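Local coordinates for protein terminal oxygenase component of carbazole (Janthinobacterium sp., PDB 7BUG) that serves as the terminal oxygenase of carbazole 1,9a-dioxygenase, catalysing angular dioxygenation of carbazole with a Rieske [2Fe-2S] cluster and a mononuclear iron, at residues 278-283 against 298-303; 72-77 against 90-95; 16-21 against 170-175; 144-149 against 220-225. All blocks are in the same frame, centred on the assembly; numbering follows the deposited sequence.

Interaction 1: residues 278-283 against 298-303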
loop_
_atom_site.group_PDB
_atom_site.type_symbol
_atom_site.label_atom_id
_atom_site.label_comp_id
_atom_site.label_asym_id
_atom_site.label_seq_id
_atom_site.Cartn_x
_atom_site.Cartn_y
_atom_site.Cartn_z
ATOM N N PRO A 278 10.368 2.273 44.573
ATOM C CA PRO A 278 11.693 2.732 44.991
ATOM C C PRO A 278 12.784 1.657 45.080
ATOM O O PRO A 278 13.920 2.056 45.174
ATOM C CB PRO A 278 11.422 3.427 46.342
ATOM C CG PRO A 278 9.986 3.899 46.176
ATOM C CD PRO A 278 9.315 2.725 45.511
ATOM N N ASP A 279 12.423 0.366 45.041
ATOM C CA ASP A 279 13.309 -0.799 45.247
ATOM C C ASP A 279 13.694 -1.427 43.899
ATOM O O ASP A 279 14.429 -2.464 43.867
ATOM C CB ASP A 279 12.619 -1.798 46.182
ATOM C CG ASP A 279 11.353 -2.409 45.585
ATOM O OD1 ASP A 279 10.641 -1.689 44.875
ATOM O OD2 ASP A 279 11.107 -3.630 45.801
ATOM N N MET A 280 13.241 -0.846 42.792
ATOM C CA MET A 280 13.511 -1.495 41.484
ATOM C C MET A 280 13.865 -0.446 40.430
ATOM O O MET A 280 13.765 0.750 40.690
ATOM C CB MET A 280 12.343 -2.399 41.088
ATOM C CG MET A 280 11.068 -1.735 40.779
ATOM S SD MET A 280 9.649 -2.936 40.965
ATOM C CE MET A 280 10.204 -4.420 40.186
ATOM N N MET A 281 14.321 -0.895 39.261
ATOM C CA MET A 281 14.620 0.046 38.175
ATOM C C MET A 281 14.089 -0.491 36.851
ATOM O O MET A 281 13.779 -1.659 36.759
ATOM C CB MET A 281 16.111 0.364 38.072
ATOM C CG MET A 281 17.005 -0.796 38.057
ATOM S SD MET A 281 18.747 -0.246 38.372
ATOM C CE MET A 281 18.786 -0.129 40.162
ATOM N N GLN A 282 13.871 0.421 35.913
ATOM C CA GLN A 282 13.326 0.019 34.608
ATOM C C GLN A 282 14.399 0.205 33.534
ATOM O O GLN A 282 14.993 1.273 33.470
ATOM C CB GLN A 282 12.031 0.778 34.342
ATOM C CG GLN A 282 11.375 0.411 33.032
ATOM C CD GLN A 282 9.882 0.672 32.961
ATOM O OE1 GLN A 282 9.224 0.806 33.995
ATOM N NE2 GLN A 282 9.333 0.749 31.746
ATOM N N PHE A 283 14.601 -0.816 32.718
ATOM C CA PHE A 283 15.482 -0.693 31.535
ATOM C C PHE A 283 14.643 -1.076 30.322
ATOM O O PHE A 283 14.061 -2.169 30.292
ATOM C CB PHE A 283 16.696 -1.613 31.643
ATOM C CG PHE A 283 17.463 -1.669 32.946
ATOM C CD1 PHE A 283 17.115 -2.583 33.942
ATOM C CD2 PHE A 283 18.569 -0.855 33.166
ATOM C CE1 PHE A 283 17.868 -2.683 35.109
ATOM C CE2 PHE A 283 19.324 -0.979 34.325
ATOM C CZ PHE A 283 18.990 -1.913 35.274
ATOM N N GLN A 298 10.884 -4.339 27.255
ATOM C CA GLN A 298 10.754 -3.667 28.558
ATOM C C GLN A 298 11.287 -4.634 29.635
ATOM O O GLN A 298 10.921 -5.854 29.560
ATOM C CB GLN A 298 9.278 -3.448 28.897
ATOM C CG GLN A 298 8.568 -2.352 28.149
ATOM C CD GLN A 298 7.083 -2.436 28.490
ATOM O OE1 GLN A 298 6.453 -3.472 28.295
ATOM N NE2 GLN A 298 6.570 -1.377 29.089
ATOM N N THR A 299 12.117 -4.156 30.556
ATOM C CA THR A 299 12.608 -4.967 31.691
ATOM C C THR A 299 12.526 -4.158 32.981
ATOM O O THR A 299 12.624 -2.944 32.943
ATOM C CB THR A 299 14.050 -5.477 31.518
ATOM O OG1 THR A 299 14.954 -4.389 31.659
ATOM C CG2 THR A 299 14.276 -6.173 30.185
ATOM N N LEU A 300 12.243 -4.863 34.083
ATOM C CA LEU A 300 12.376 -4.304 35.435
ATOM C C LEU A 300 13.433 -5.138 36.149
ATOM O O LEU A 300 13.409 -6.388 36.042
ATOM C CB LEU A 300 11.050 -4.387 36.201
ATOM C CG LEU A 300 9.891 -3.606 35.577
ATOM C CD1 LEU A 300 8.629 -3.800 36.432
ATOM C CD2 LEU A 300 10.227 -2.141 35.475
ATOM N N GLY A 301 14.314 -4.440 36.813
ATOM C CA GLY A 301 15.385 -5.076 37.582
ATOM C C GLY A 301 15.229 -4.835 39.061
ATOM O O GLY A 301 14.922 -3.697 39.437
ATOM N N LYS A 302 15.523 -5.861 39.863
ATOM C CA LYS A 302 15.589 -5.688 41.330
ATOM C C LYS A 302 16.728 -6.549 41.840
ATOM O O LYS A 302 16.790 -7.725 41.494
ATOM C CB LYS A 302 14.280 -6.174 41.947
ATOM C CG LYS A 302 14.182 -5.954 43.446
ATOM C CD LYS A 302 12.835 -6.392 43.980
ATOM C CE LYS A 302 12.570 -5.935 45.393
ATOM N NZ LYS A 302 13.805 -6.005 46.194
ATOM N N PRO A 303 17.665 -5.993 42.632
ATOM C CA PRO A 303 18.631 -6.848 43.323
ATOM C C PRO A 303 17.908 -7.885 44.180
ATOM O O PRO A 303 17.017 -7.556 44.978
ATOM C CB PRO A 303 19.431 -5.871 44.169
ATOM C CG PRO A 303 19.248 -4.522 43.477
ATOM C CD PRO A 303 17.832 -4.562 42.945
#

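Interaction 2: residues 72-77 against 90-95. With FES (Fe2/s2 (inorganic) cluster), chain D.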
loop_
_atom_site.group_PDB
_atom_site.type_symbol
_atom_site.label_atom_id
_atom_site.label_comp_id
_atom_site.label_asym_id
_atom_site.label_seq_id
_atom_site.Cartn_x
_atom_site.Cartn_y
_atom_site.Cartn_z
ATOM N N ARG A 72 18.647 -18.880 -4.047
ATOM C CA ARG A 72 17.531 -18.104 -4.661
ATOM C C ARG A 72 16.909 -17.141 -3.649
ATOM O O ARG A 72 15.838 -16.563 -3.929
ATOM C CB ARG A 72 16.497 -19.033 -5.310
ATOM C CG ARG A 72 17.080 -19.992 -6.342
ATOM C CD ARG A 72 17.815 -19.392 -7.528
ATOM N NE ARG A 72 16.970 -18.428 -8.229
ATOM C CZ ARG A 72 16.068 -18.709 -9.149
ATOM N NH1 ARG A 72 15.938 -19.943 -9.590
ATOM N NH2 ARG A 72 15.362 -17.727 -9.659
ATOM N N GLY A 73 17.506 -16.942 -2.487
ATOM C CA GLY A 73 17.118 -15.872 -1.555
ATOM C C GLY A 73 15.805 -16.077 -0.845
ATOM O O GLY A 73 15.215 -15.101 -0.379
ATOM N N VAL A 74 15.380 -17.312 -0.730
ATOM C CA VAL A 74 14.178 -17.629 0.068
ATOM C C VAL A 74 14.501 -17.556 1.560
ATOM O O VAL A 74 15.622 -17.784 1.978
ATOM C CB VAL A 74 13.577 -18.982 -0.307
ATOM C CG1 VAL A 74 13.179 -19.062 -1.776
ATOM C CG2 VAL A 74 14.480 -20.152 0.103
ATOM N N GLN A 75 13.502 -17.300 2.385
ATOM C CA GLN A 75 13.631 -17.533 3.852
ATOM C C GLN A 75 13.643 -19.054 4.086
ATOM O O GLN A 75 12.697 -19.765 3.721
ATOM C CB GLN A 75 12.511 -16.834 4.592
ATOM C CG GLN A 75 12.806 -15.347 4.757
ATOM C CD GLN A 75 11.674 -14.631 5.465
ATOM O OE1 GLN A 75 10.795 -14.013 4.814
ATOM N NE2 GLN A 75 11.653 -14.698 6.789
ATOM N N LEU A 76 14.679 -19.542 4.736
ATOM C CA LEU A 76 14.729 -20.959 5.141
ATOM C C LEU A 76 13.559 -21.224 6.095
ATOM O O LEU A 76 13.069 -22.365 6.127
ATOM C CB LEU A 76 16.075 -21.270 5.793
ATOM C CG LEU A 76 17.218 -21.448 4.804
ATOM C CD1 LEU A 76 17.742 -20.096 4.490
ATOM C CD2 LEU A 76 18.260 -22.370 5.384
ATOM N N SER A 77 13.119 -20.227 6.850
ATOM C CA SER A 77 12.060 -20.392 7.879
ATOM C C SER A 77 10.695 -20.712 7.276
ATOM O O SER A 77 9.784 -21.110 8.043
ATOM C CB SER A 77 11.986 -19.186 8.729
ATOM O OG SER A 77 11.685 -18.019 7.983
ATOM N N CYS A 90 18.161 -25.799 3.558
ATOM C CA CYS A 90 17.105 -25.023 2.857
ATOM C C CYS A 90 16.102 -26.016 2.286
ATOM O O CYS A 90 16.485 -27.055 1.692
ATOM C CB CYS A 90 17.720 -24.153 1.783
ATOM S SG CYS A 90 16.459 -23.173 0.941
ATOM N N TRP A 91 14.832 -25.696 2.389
ATOM C CA TRP A 91 13.725 -26.548 1.912
ATOM C C TRP A 91 13.650 -26.614 0.383
ATOM O O TRP A 91 12.928 -27.487 -0.121
ATOM C CB TRP A 91 12.418 -26.032 2.494
ATOM C CG TRP A 91 12.207 -24.588 2.215
ATOM C CD1 TRP A 91 12.539 -23.536 3.036
ATOM C CD2 TRP A 91 11.676 -24.008 1.007
ATOM N NE1 TRP A 91 12.219 -22.352 2.433
ATOM C CE2 TRP A 91 11.730 -22.600 1.179
ATOM C CE3 TRP A 91 11.182 -24.515 -0.184
ATOM C CZ2 TRP A 91 11.265 -21.712 0.204
ATOM C CZ3 TRP A 91 10.769 -23.642 -1.172
ATOM C CH2 TRP A 91 10.822 -22.255 -0.982
ATOM N N TYR A 92 14.324 -25.713 -0.333
ATOM C CA TYR A 92 14.067 -25.584 -1.777
ATOM C C TYR A 92 14.985 -26.549 -2.543
ATOM O O TYR A 92 14.471 -27.394 -3.268
ATOM C CB TYR A 92 14.196 -24.126 -2.180
ATOM C CG TYR A 92 13.466 -23.702 -3.445
ATOM C CD1 TYR A 92 12.801 -24.590 -4.271
ATOM C CD2 TYR A 92 13.536 -22.372 -3.854
ATOM C CE1 TYR A 92 12.153 -24.176 -5.428
ATOM C CE2 TYR A 92 12.939 -21.945 -5.033
ATOM C CZ TYR A 92 12.247 -22.847 -5.828
ATOM O OH TYR A 92 11.583 -22.479 -6.980
ATOM N N HIS A 93 16.302 -26.342 -2.454
ATOM C CA HIS A 93 17.266 -27.205 -3.179
ATOM C C HIS A 93 18.252 -27.808 -2.194
ATOM O O HIS A 93 19.269 -28.280 -2.620
ATOM C CB HIS A 93 17.983 -26.499 -4.329
ATOM C CG HIS A 93 17.090 -25.629 -5.136
ATOM N ND1 HIS A 93 16.771 -24.331 -4.761
ATOM C CD2 HIS A 93 16.500 -25.851 -6.331
ATOM C CE1 HIS A 93 15.949 -23.831 -5.677
ATOM N NE2 HIS A 93 15.776 -24.737 -6.662
ATOM N N ALA A 94 17.956 -27.741 -0.917
ATOM C CA ALA A 94 18.714 -28.476 0.121
ATOM C C ALA A 94 20.168 -28.019 0.246
ATOM O O ALA A 94 21.010 -28.817 0.776
ATOM C CB ALA A 94 18.642 -29.971 -0.099
ATOM N N TRP A 95 20.477 -26.761 -0.056
ATOM C CA TRP A 95 21.742 -26.169 0.421
ATOM C C TRP A 95 21.750 -26.218 1.938
ATOM O O TRP A 95 20.817 -25.798 2.624
ATOM C CB TRP A 95 21.958 -24.745 -0.084
ATOM C CG TRP A 95 22.187 -24.624 -1.545
ATOM C CD1 TRP A 95 21.686 -25.381 -2.564
ATOM C CD2 TRP A 95 22.980 -23.599 -2.146
ATOM N NE1 TRP A 95 22.145 -24.910 -3.768
ATOM C CE2 TRP A 95 22.917 -23.809 -3.539
ATOM C CE3 TRP A 95 23.684 -22.508 -1.634
ATOM C CZ2 TRP A 95 23.551 -22.942 -4.431
ATOM C CZ3 TRP A 95 24.352 -21.684 -2.530
ATOM C CH2 TRP A 95 24.277 -21.915 -3.901
HETATM FE FE1 FES D . 17.780 -22.467 -0.818
HETATM FE FE2 FES D . 17.846 -23.134 -3.439
HETATM S S1 FES D . 18.712 -24.265 -1.711
HETATM S S2 FES D . 16.859 -21.339 -2.528
#

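Interaction 3: residues 16-21 against 170-175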
loop_
_atom_site.group_PDB
_atom_site.type_symbol
_atom_site.label_atom_id
_atom_site.label_comp_id
_atom_site.label_asym_id
_atom_site.label_seq_id
_atom_site.Cartn_x
_atom_site.Cartn_y
_atom_site.Cartn_z
ATOM N N ALA A 16 22.739 15.160 11.973
ATOM C CA ALA A 16 22.364 14.611 10.661
ATOM C C ALA A 16 22.528 13.089 10.642
ATOM O O ALA A 16 21.668 12.417 10.072
ATOM C CB ALA A 16 23.163 15.237 9.546
ATOM N N PRO A 17 23.568 12.478 11.252
ATOM C CA PRO A 17 23.698 11.012 11.202
ATOM C C PRO A 17 22.509 10.326 11.896
ATOM O O PRO A 17 22.028 9.330 11.405
ATOM C CB PRO A 17 25.014 10.724 11.924
ATOM C CG PRO A 17 25.821 12.026 11.693
ATOM C CD PRO A 17 24.767 13.109 11.849
ATOM N N TYR A 18 22.055 10.914 12.976
ATOM C CA TYR A 18 20.859 10.385 13.718
ATOM C C TYR A 18 19.634 10.424 12.819
ATOM O O TYR A 18 18.860 9.452 12.812
ATOM C CB TYR A 18 20.637 11.208 14.965
ATOM C CG TYR A 18 19.418 10.810 15.754
ATOM C CD1 TYR A 18 19.401 9.674 16.519
ATOM C CD2 TYR A 18 18.281 11.572 15.688
ATOM C CE1 TYR A 18 18.272 9.351 17.273
ATOM C CE2 TYR A 18 17.161 11.279 16.431
ATOM C CZ TYR A 18 17.158 10.181 17.248
ATOM O OH TYR A 18 16.116 9.901 18.094
ATOM N N VAL A 19 19.409 11.539 12.106
ATOM C CA VAL A 19 18.263 11.648 11.162
ATOM C C VAL A 19 18.430 10.652 10.016
ATOM O O VAL A 19 17.425 10.100 9.514
ATOM C CB VAL A 19 18.100 13.097 10.671
ATOM C CG1 VAL A 19 17.078 13.141 9.573
ATOM C CG2 VAL A 19 17.742 13.980 11.833
ATOM N N ASP A 20 19.660 10.331 9.611
ATOM C CA ASP A 20 19.854 9.346 8.544
ATOM C C ASP A 20 19.557 7.923 9.048
ATOM O O ASP A 20 19.326 7.001 8.205
ATOM C CB ASP A 20 21.293 9.411 8.036
ATOM C CG ASP A 20 21.459 8.834 6.668
ATOM O OD1 ASP A 20 20.530 8.975 5.868
ATOM O OD2 ASP A 20 22.581 8.350 6.401
ATOM N N ALA A 21 19.613 7.700 10.353
ATOM C CA ALA A 21 19.619 6.332 10.929
ATOM C C ALA A 21 18.201 5.744 11.071
ATOM O O ALA A 21 17.844 5.220 12.127
ATOM C CB ALA A 21 20.441 6.285 12.180
ATOM N N ASN A 170 8.684 4.117 14.097
ATOM C CA ASN A 170 10.159 4.096 14.002
ATOM C C ASN A 170 10.737 4.090 15.416
ATOM O O ASN A 170 10.220 4.761 16.326
ATOM C CB ASN A 170 10.642 5.295 13.185
ATOM C CG ASN A 170 12.130 5.342 12.992
ATOM O OD1 ASN A 170 12.846 5.946 13.791
ATOM N ND2 ASN A 170 12.568 4.612 11.994
ATOM N N TRP A 171 11.881 3.437 15.585
ATOM C CA TRP A 171 12.563 3.298 16.873
ATOM C C TRP A 171 12.890 4.660 17.480
ATOM O O TRP A 171 12.915 4.741 18.703
ATOM C CB TRP A 171 13.847 2.423 16.728
ATOM C CG TRP A 171 14.953 3.093 15.963
ATOM C CD1 TRP A 171 15.075 3.282 14.625
ATOM C CD2 TRP A 171 16.116 3.701 16.548
ATOM N NE1 TRP A 171 16.245 3.970 14.338
ATOM C CE2 TRP A 171 16.897 4.229 15.504
ATOM C CE3 TRP A 171 16.546 3.812 17.866
ATOM C CZ2 TRP A 171 18.130 4.862 15.750
ATOM C CZ3 TRP A 171 17.728 4.472 18.121
ATOM C CH2 TRP A 171 18.498 4.982 17.068
ATOM N N ARG A 172 13.263 5.657 16.695
ATOM C CA ARG A 172 13.696 6.950 17.278
ATOM C C ARG A 172 12.528 7.680 17.938
ATOM O O ARG A 172 12.735 8.391 18.941
ATOM C CB ARG A 172 14.294 7.798 16.170
ATOM C CG ARG A 172 15.586 7.160 15.663
ATOM C CD ARG A 172 16.044 7.814 14.368
ATOM N NE ARG A 172 15.056 7.680 13.301
ATOM C CZ ARG A 172 15.130 8.208 12.112
ATOM N NH1 ARG A 172 16.180 8.954 11.778
ATOM N NH2 ARG A 172 14.144 8.044 11.262
ATOM N N LEU A 173 11.339 7.510 17.391
ATOM C CA LEU A 173 10.156 8.161 18.031
ATOM C C LEU A 173 9.940 7.534 19.414
ATOM O O LEU A 173 9.628 8.237 20.354
ATOM C CB LEU A 173 8.957 7.960 17.099
ATOM C CG LEU A 173 9.098 8.582 15.712
ATOM C CD1 LEU A 173 7.822 8.349 14.896
ATOM C CD2 LEU A 173 9.462 10.053 15.811
ATOM N N ALA A 174 10.235 6.239 19.567
ATOM C CA ALA A 174 10.142 5.508 20.836
ATOM C C ALA A 174 11.223 5.992 21.821
ATOM O O ALA A 174 10.942 6.294 22.985
ATOM C CB ALA A 174 10.287 4.018 20.564
ATOM N N VAL A 175 12.484 6.097 21.347
ATOM C CA VAL A 175 13.593 6.564 22.208
ATOM C C VAL A 175 13.255 7.947 22.740
ATOM O O VAL A 175 13.423 8.212 23.956
ATOM C CB VAL A 175 14.916 6.630 21.437
ATOM C CG1 VAL A 175 15.993 7.302 22.284
ATOM C CG2 VAL A 175 15.371 5.238 21.061
HETATM O O HOH W 1 14.760 9.422 8.943
#

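Interaction 4: residues 144-149 against 220-225. With MXE (2-methoxyethanol), chain N.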
loop_
_atom_site.group_PDB
_atom_site.type_symbol
_atom_site.label_atom_id
_atom_site.label_comp_id
_atom_site.label_asym_id
_atom_site.label_seq_id
_atom_site.Cartn_x
_atom_site.Cartn_y
_atom_site.Cartn_z
ATOM N N PRO A 144 32.297 -6.187 24.240
ATOM C CA PRO A 144 31.547 -6.720 25.371
ATOM C C PRO A 144 30.090 -6.228 25.282
ATOM O O PRO A 144 29.882 -5.072 24.926
ATOM C CB PRO A 144 32.204 -6.159 26.636
ATOM C CG PRO A 144 33.315 -5.217 26.128
ATOM C CD PRO A 144 33.477 -5.393 24.633
ATOM N N LEU A 145 29.174 -7.068 25.713
ATOM C CA LEU A 145 27.744 -6.702 25.826
ATOM C C LEU A 145 27.587 -5.507 26.754
ATOM O O LEU A 145 26.746 -4.620 26.452
ATOM C CB LEU A 145 26.977 -7.915 26.344
ATOM C CG LEU A 145 25.503 -7.647 26.621
ATOM C CD1 LEU A 145 24.759 -7.229 25.349
ATOM C CD2 LEU A 145 24.845 -8.838 27.225
ATOM N N ALA A 146 28.355 -5.383 27.843
ATOM C CA ALA A 146 28.271 -4.216 28.749
ATOM C C ALA A 146 28.335 -2.878 28.010
ATOM O O ALA A 146 27.773 -1.923 28.534
ATOM C CB ALA A 146 29.382 -4.263 29.779
ATOM N N ARG A 147 29.066 -2.748 26.896
ATOM C CA ARG A 147 29.181 -1.482 26.151
ATOM C C ARG A 147 27.783 -0.957 25.780
ATOM O O ARG A 147 27.607 0.277 25.753
ATOM C CB ARG A 147 30.001 -1.631 24.888
ATOM C CG ARG A 147 30.413 -0.288 24.311
ATOM C CD ARG A 147 30.774 -0.336 22.877
ATOM N NE ARG A 147 29.656 -0.788 22.022
ATOM C CZ ARG A 147 29.797 -1.114 20.748
ATOM N NH1 ARG A 147 30.964 -0.905 20.129
ATOM N NH2 ARG A 147 28.777 -1.570 20.038
ATOM N N ASP A 148 26.868 -1.883 25.469
ATOM C CA ASP A 148 25.562 -1.549 24.840
ATOM C C ASP A 148 24.450 -1.838 25.829
ATOM O O ASP A 148 23.302 -1.992 25.383
ATOM C CB ASP A 148 25.369 -2.333 23.545
ATOM C CG ASP A 148 26.244 -1.846 22.399
ATOM O OD1 ASP A 148 26.718 -0.706 22.460
ATOM O OD2 ASP A 148 26.502 -2.665 21.470
ATOM N N THR A 149 24.725 -1.791 27.125
ATOM C CA THR A 149 23.708 -2.032 28.169
ATOM C C THR A 149 23.886 -0.942 29.193
ATOM O O THR A 149 24.990 -0.415 29.371
ATOM C CB THR A 149 23.784 -3.421 28.812
ATOM O OG1 THR A 149 25.092 -3.621 29.354
ATOM C CG2 THR A 149 23.520 -4.547 27.851
ATOM N N ASP A 220 32.885 6.445 29.837
ATOM C CA ASP A 220 32.627 5.190 30.587
ATOM C C ASP A 220 33.659 4.169 30.107
ATOM O O ASP A 220 33.929 4.134 28.877
ATOM C CB ASP A 220 31.168 4.748 30.458
ATOM C CG ASP A 220 30.904 3.340 30.969
ATOM O OD1 ASP A 220 31.409 2.418 30.311
ATOM O OD2 ASP A 220 30.165 3.178 32.008
ATOM N N VAL A 221 34.228 3.401 31.039
ATOM C CA VAL A 221 35.502 2.632 30.844
ATOM C C VAL A 221 35.250 1.297 30.124
ATOM O O VAL A 221 36.229 0.620 29.767
ATOM C CB VAL A 221 36.244 2.456 32.182
ATOM C CG1 VAL A 221 36.798 1.050 32.381
ATOM C CG2 VAL A 221 37.338 3.503 32.314
ATOM N N VAL A 222 33.988 0.919 29.898
ATOM C CA VAL A 222 33.650 -0.237 29.023
ATOM C C VAL A 222 33.114 0.309 27.692
ATOM O O VAL A 222 32.734 -0.515 26.866
ATOM C CB VAL A 222 32.695 -1.238 29.712
ATOM C CG1 VAL A 222 33.126 -1.501 31.152
ATOM C CG2 VAL A 222 31.232 -0.814 29.695
ATOM N N GLY A 223 33.153 1.634 27.476
ATOM C CA GLY A 223 32.837 2.255 26.182
ATOM C C GLY A 223 31.358 2.629 26.066
ATOM O O GLY A 223 30.943 3.054 24.952
ATOM N N ARG A 224 30.611 2.538 27.153
ATOM C CA ARG A 224 29.163 2.916 27.145
ATOM C C ARG A 224 29.023 4.388 26.771
ATOM O O ARG A 224 29.906 5.221 27.123
ATOM C CB ARG A 224 28.483 2.826 28.511
ATOM C CG ARG A 224 28.284 1.444 29.072
ATOM C CD ARG A 224 27.412 1.612 30.298
ATOM N NE ARG A 224 27.310 0.268 30.729
ATOM C CZ ARG A 224 27.985 -0.267 31.715
ATOM N NH1 ARG A 224 27.797 -1.536 32.004
ATOM N NH2 ARG A 224 28.842 0.459 32.424
ATOM N N LYS A 225 27.965 4.742 26.050
ATOM C CA LYS A 225 27.761 6.141 25.629
ATOM C C LYS A 225 26.318 6.497 25.988
ATOM O O LYS A 225 25.409 5.803 25.517
ATOM C CB LYS A 225 28.032 6.333 24.138
ATOM C CG LYS A 225 29.429 5.921 23.665
ATOM C CD LYS A 225 30.491 6.930 24.065
ATOM C CE LYS A 225 31.824 6.603 23.455
ATOM N NZ LYS A 225 32.517 5.656 24.321
HETATM O O1 MXE N . 29.977 -7.430 29.027
HETATM C C1 MXE N . 30.401 -8.778 29.098
HETATM C C2 MXE N . 31.123 -9.264 27.853
HETATM O O2 MXE N . 30.196 -10.033 27.091
HETATM C C3 MXE N . 30.003 -9.896 25.729
HETATM O O HOH W 2 26.329 2.572 25.008
HETATM O O HOH W 3 25.380 -3.179 32.052
#

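Interaction 1: residues 278-283 against 298-303
The beta hairpin of strands 281-288 and 293-303 sets F283 against T299 as an antiparallel hydrogen-bonded pair, in which the carbonyl oxygen of the phenylalanine is gripped twice. T299 N donates to F283 O at 2.8 Å, and T299 OG1 donates to F283 O at the same 2.8 Å. With chi1 at 72°, OG1 sits between its own backbone N and carbonyl carbon; from there it also lies at the edge of the F283 ring, 3.6 Å from F283 CD1. An alanine in place of T299 would probably leave F283 O with the backbone N-H as its one donor from this pair and open a gap beside the ring edge. F283 N returns the bond to T299 O.

M281 and G301 form the next hydrogen-bonded pair, joined in both directions, and the bond from G301 N to M281 O is nearly straight at 168°. The hairpin belongs to the seven-stranded antiparallel sheet of the catalytic, Bet v 1-like domain, with strand 158-167 beyond one arm and strand 269-273 beyond the other. F283 CE1 lies 4.2 Å from G301 CA, so the ring edge packs directly on the glycine backbone.

Q282 and L300, a non-hydrogen-bonded pair, project from the other face. L300 CD2 crosses the glutamine chain, 3.6 Å from Q282 CB and 3.4 Å from Q282 OE1, while Q282 NE2 bonds E284 and N330. M280 CE approaches L300 CB at 4.1 Å, and helix 307-327 covers both side chains through W321.

Interaction 2: residues 72-77 against 90-95
W91 NE1 donates to Q75 O at 2.9 Å, with an N-H...O angle of 174° and the acceptor lying in the indole plane. This nearly straight bond ties the two cluster-binding loops of the Rieske domain together beside the iron-sulfur centre. V74 meets the same indole tip to tip, its CG2 3.6 Å from W91 CZ2. Its other methyl, CG1, reaches Y92 CD2 at 3.9 Å, the two side chains crossing at about a right angle. V74 CG2 also lies 3.7 Å from C90 SG, so the valine fills the space between the indole, the tyrosine and the cysteine sulfur.

The ligands follow the Rieske pattern of two cysteines on one iron and two histidines on the other. C90 SG, anti to its backbone N (chi1 -179°), binds the iron FE1 at 2.3 Å together with C69. H93 ND1 binds the iron FE2 at 2.1 Å together with H71. One face of the Y92 ring is covered by H93 CE1, which sits over its centre.

A second copy of the protein closes this end of the domain: Y92 OH bonds N177, R72 forms a salt bridge with E176, and H93 NE2 bonds D180, all three of that second subunit.

Chemically, C90 SG accepts from Y92 N at 3.6 Å and 166°, a bond that would be expected to stabilise negative charge on the sulfur and so tune the cluster potential, and the H93-D180 link is consistent with electron transfer across the subunit boundary, as in other Rieske oxygenases.

Interaction 3: residues 16-21 against 170-175
R172 lies alongside Y18, running past it in the opposite direction, and joins helix 16-20, near the N-terminus, to the N-capped start of helix 171-179 in the catalytic domain. R172 CB stands 3.4 Å from Y18 OH, which bonds E176 and W365. R172 CG packs 3.8 Å from Y18 CZ and lies over one face of its neighbour W171, toward the rim. CD then covers the tyrosine face in a CH-pi contact, 4.1 Å from the centroid of the Y18 ring.

The chain bends at chi3 (-60°), which places NE where it donates to N170 OD1 at 2.9 Å and 173°. R172 N reaches the same oxygen from the opposite face of the amide as the N-cap bond, so one oxygen both caps the helix and fixes the arginine side chain. At the tip, R172 NH1 donates to two successive carbonyls of helix 16-20: to Y18 O (2.9 Å) in its plane on a lone pair, and to V19 O (2.8 Å) from above its plane. NH2 donates to a water that lies 2.8 Å from V19 O. From the preceding residue, W171 NE1 donates to A21 O at 3.0 Å, that oxygen lying in the indole plane.

Interaction 4: residues 144-149 against 220-225
R224 and T149 make the direct hydrogen bond of this contact: R224 NE donates to T149 O at 2.8 Å, with the acceptor in the guanidinium plane. A water adds a second route between them, bound to T149 OG1 and accepting from R224 NH1 at 2.9 Å. Another water bridges R147 O and K225 N, and R147 O also receives a CA-H...O contact from R224 CA at 3.4 Å.

Charged pairing lies within each segment. R224 NH2 meets D220 OD2 at 3.1 Å on the syn side, while R147 grips D148 side-on through NE and NH2; D148 in turn bonds H28 and W29 of strand 28-32. D220 to G223 is a type I beta turn, and D220 OD1 closes an Asx turn on V222 N, then takes R224 N from the opposite face of its carboxylate. This turn, leading into strand 226-229, thus docks on the 3-10 segment 145-147.

The apolar contact is V222 CG2 on A146 CB at 3.9 Å; within its own segment the same methyl covers one face of the R224 guanidinium, 3.8 Å above its plane. An alanine in place of R224 would probably leave T149 O and D220 OD2 without this partner and open a gap over V222.

For the bound 2-methoxyethanol, A146 N donates to its O1 at 2.9 Å, and Q127 NE2 of strand 123-129 bonds it as well.

Overall arrangement
Interactions 1, 3 and 4 lie around the catalytic half of the chain, whereas interaction 2 lies at the Rieske cluster, its centre 42 Å from that of interaction 1. The Q282 side chain of interaction 1 is about 8 Å from the mononuclear iron bound by H183, H187 and D333. Interactions 1 and 4 are the nearest pair, about 7 Å apart between closest atoms without touching. Interaction 3, centred 20 Å from interaction 4, alternates with it along the sequence. The second subunit meets interaction 2 partly through helix 171-179 and D180; if the copies are alike, this is the helix whose first turn takes part in interaction 3.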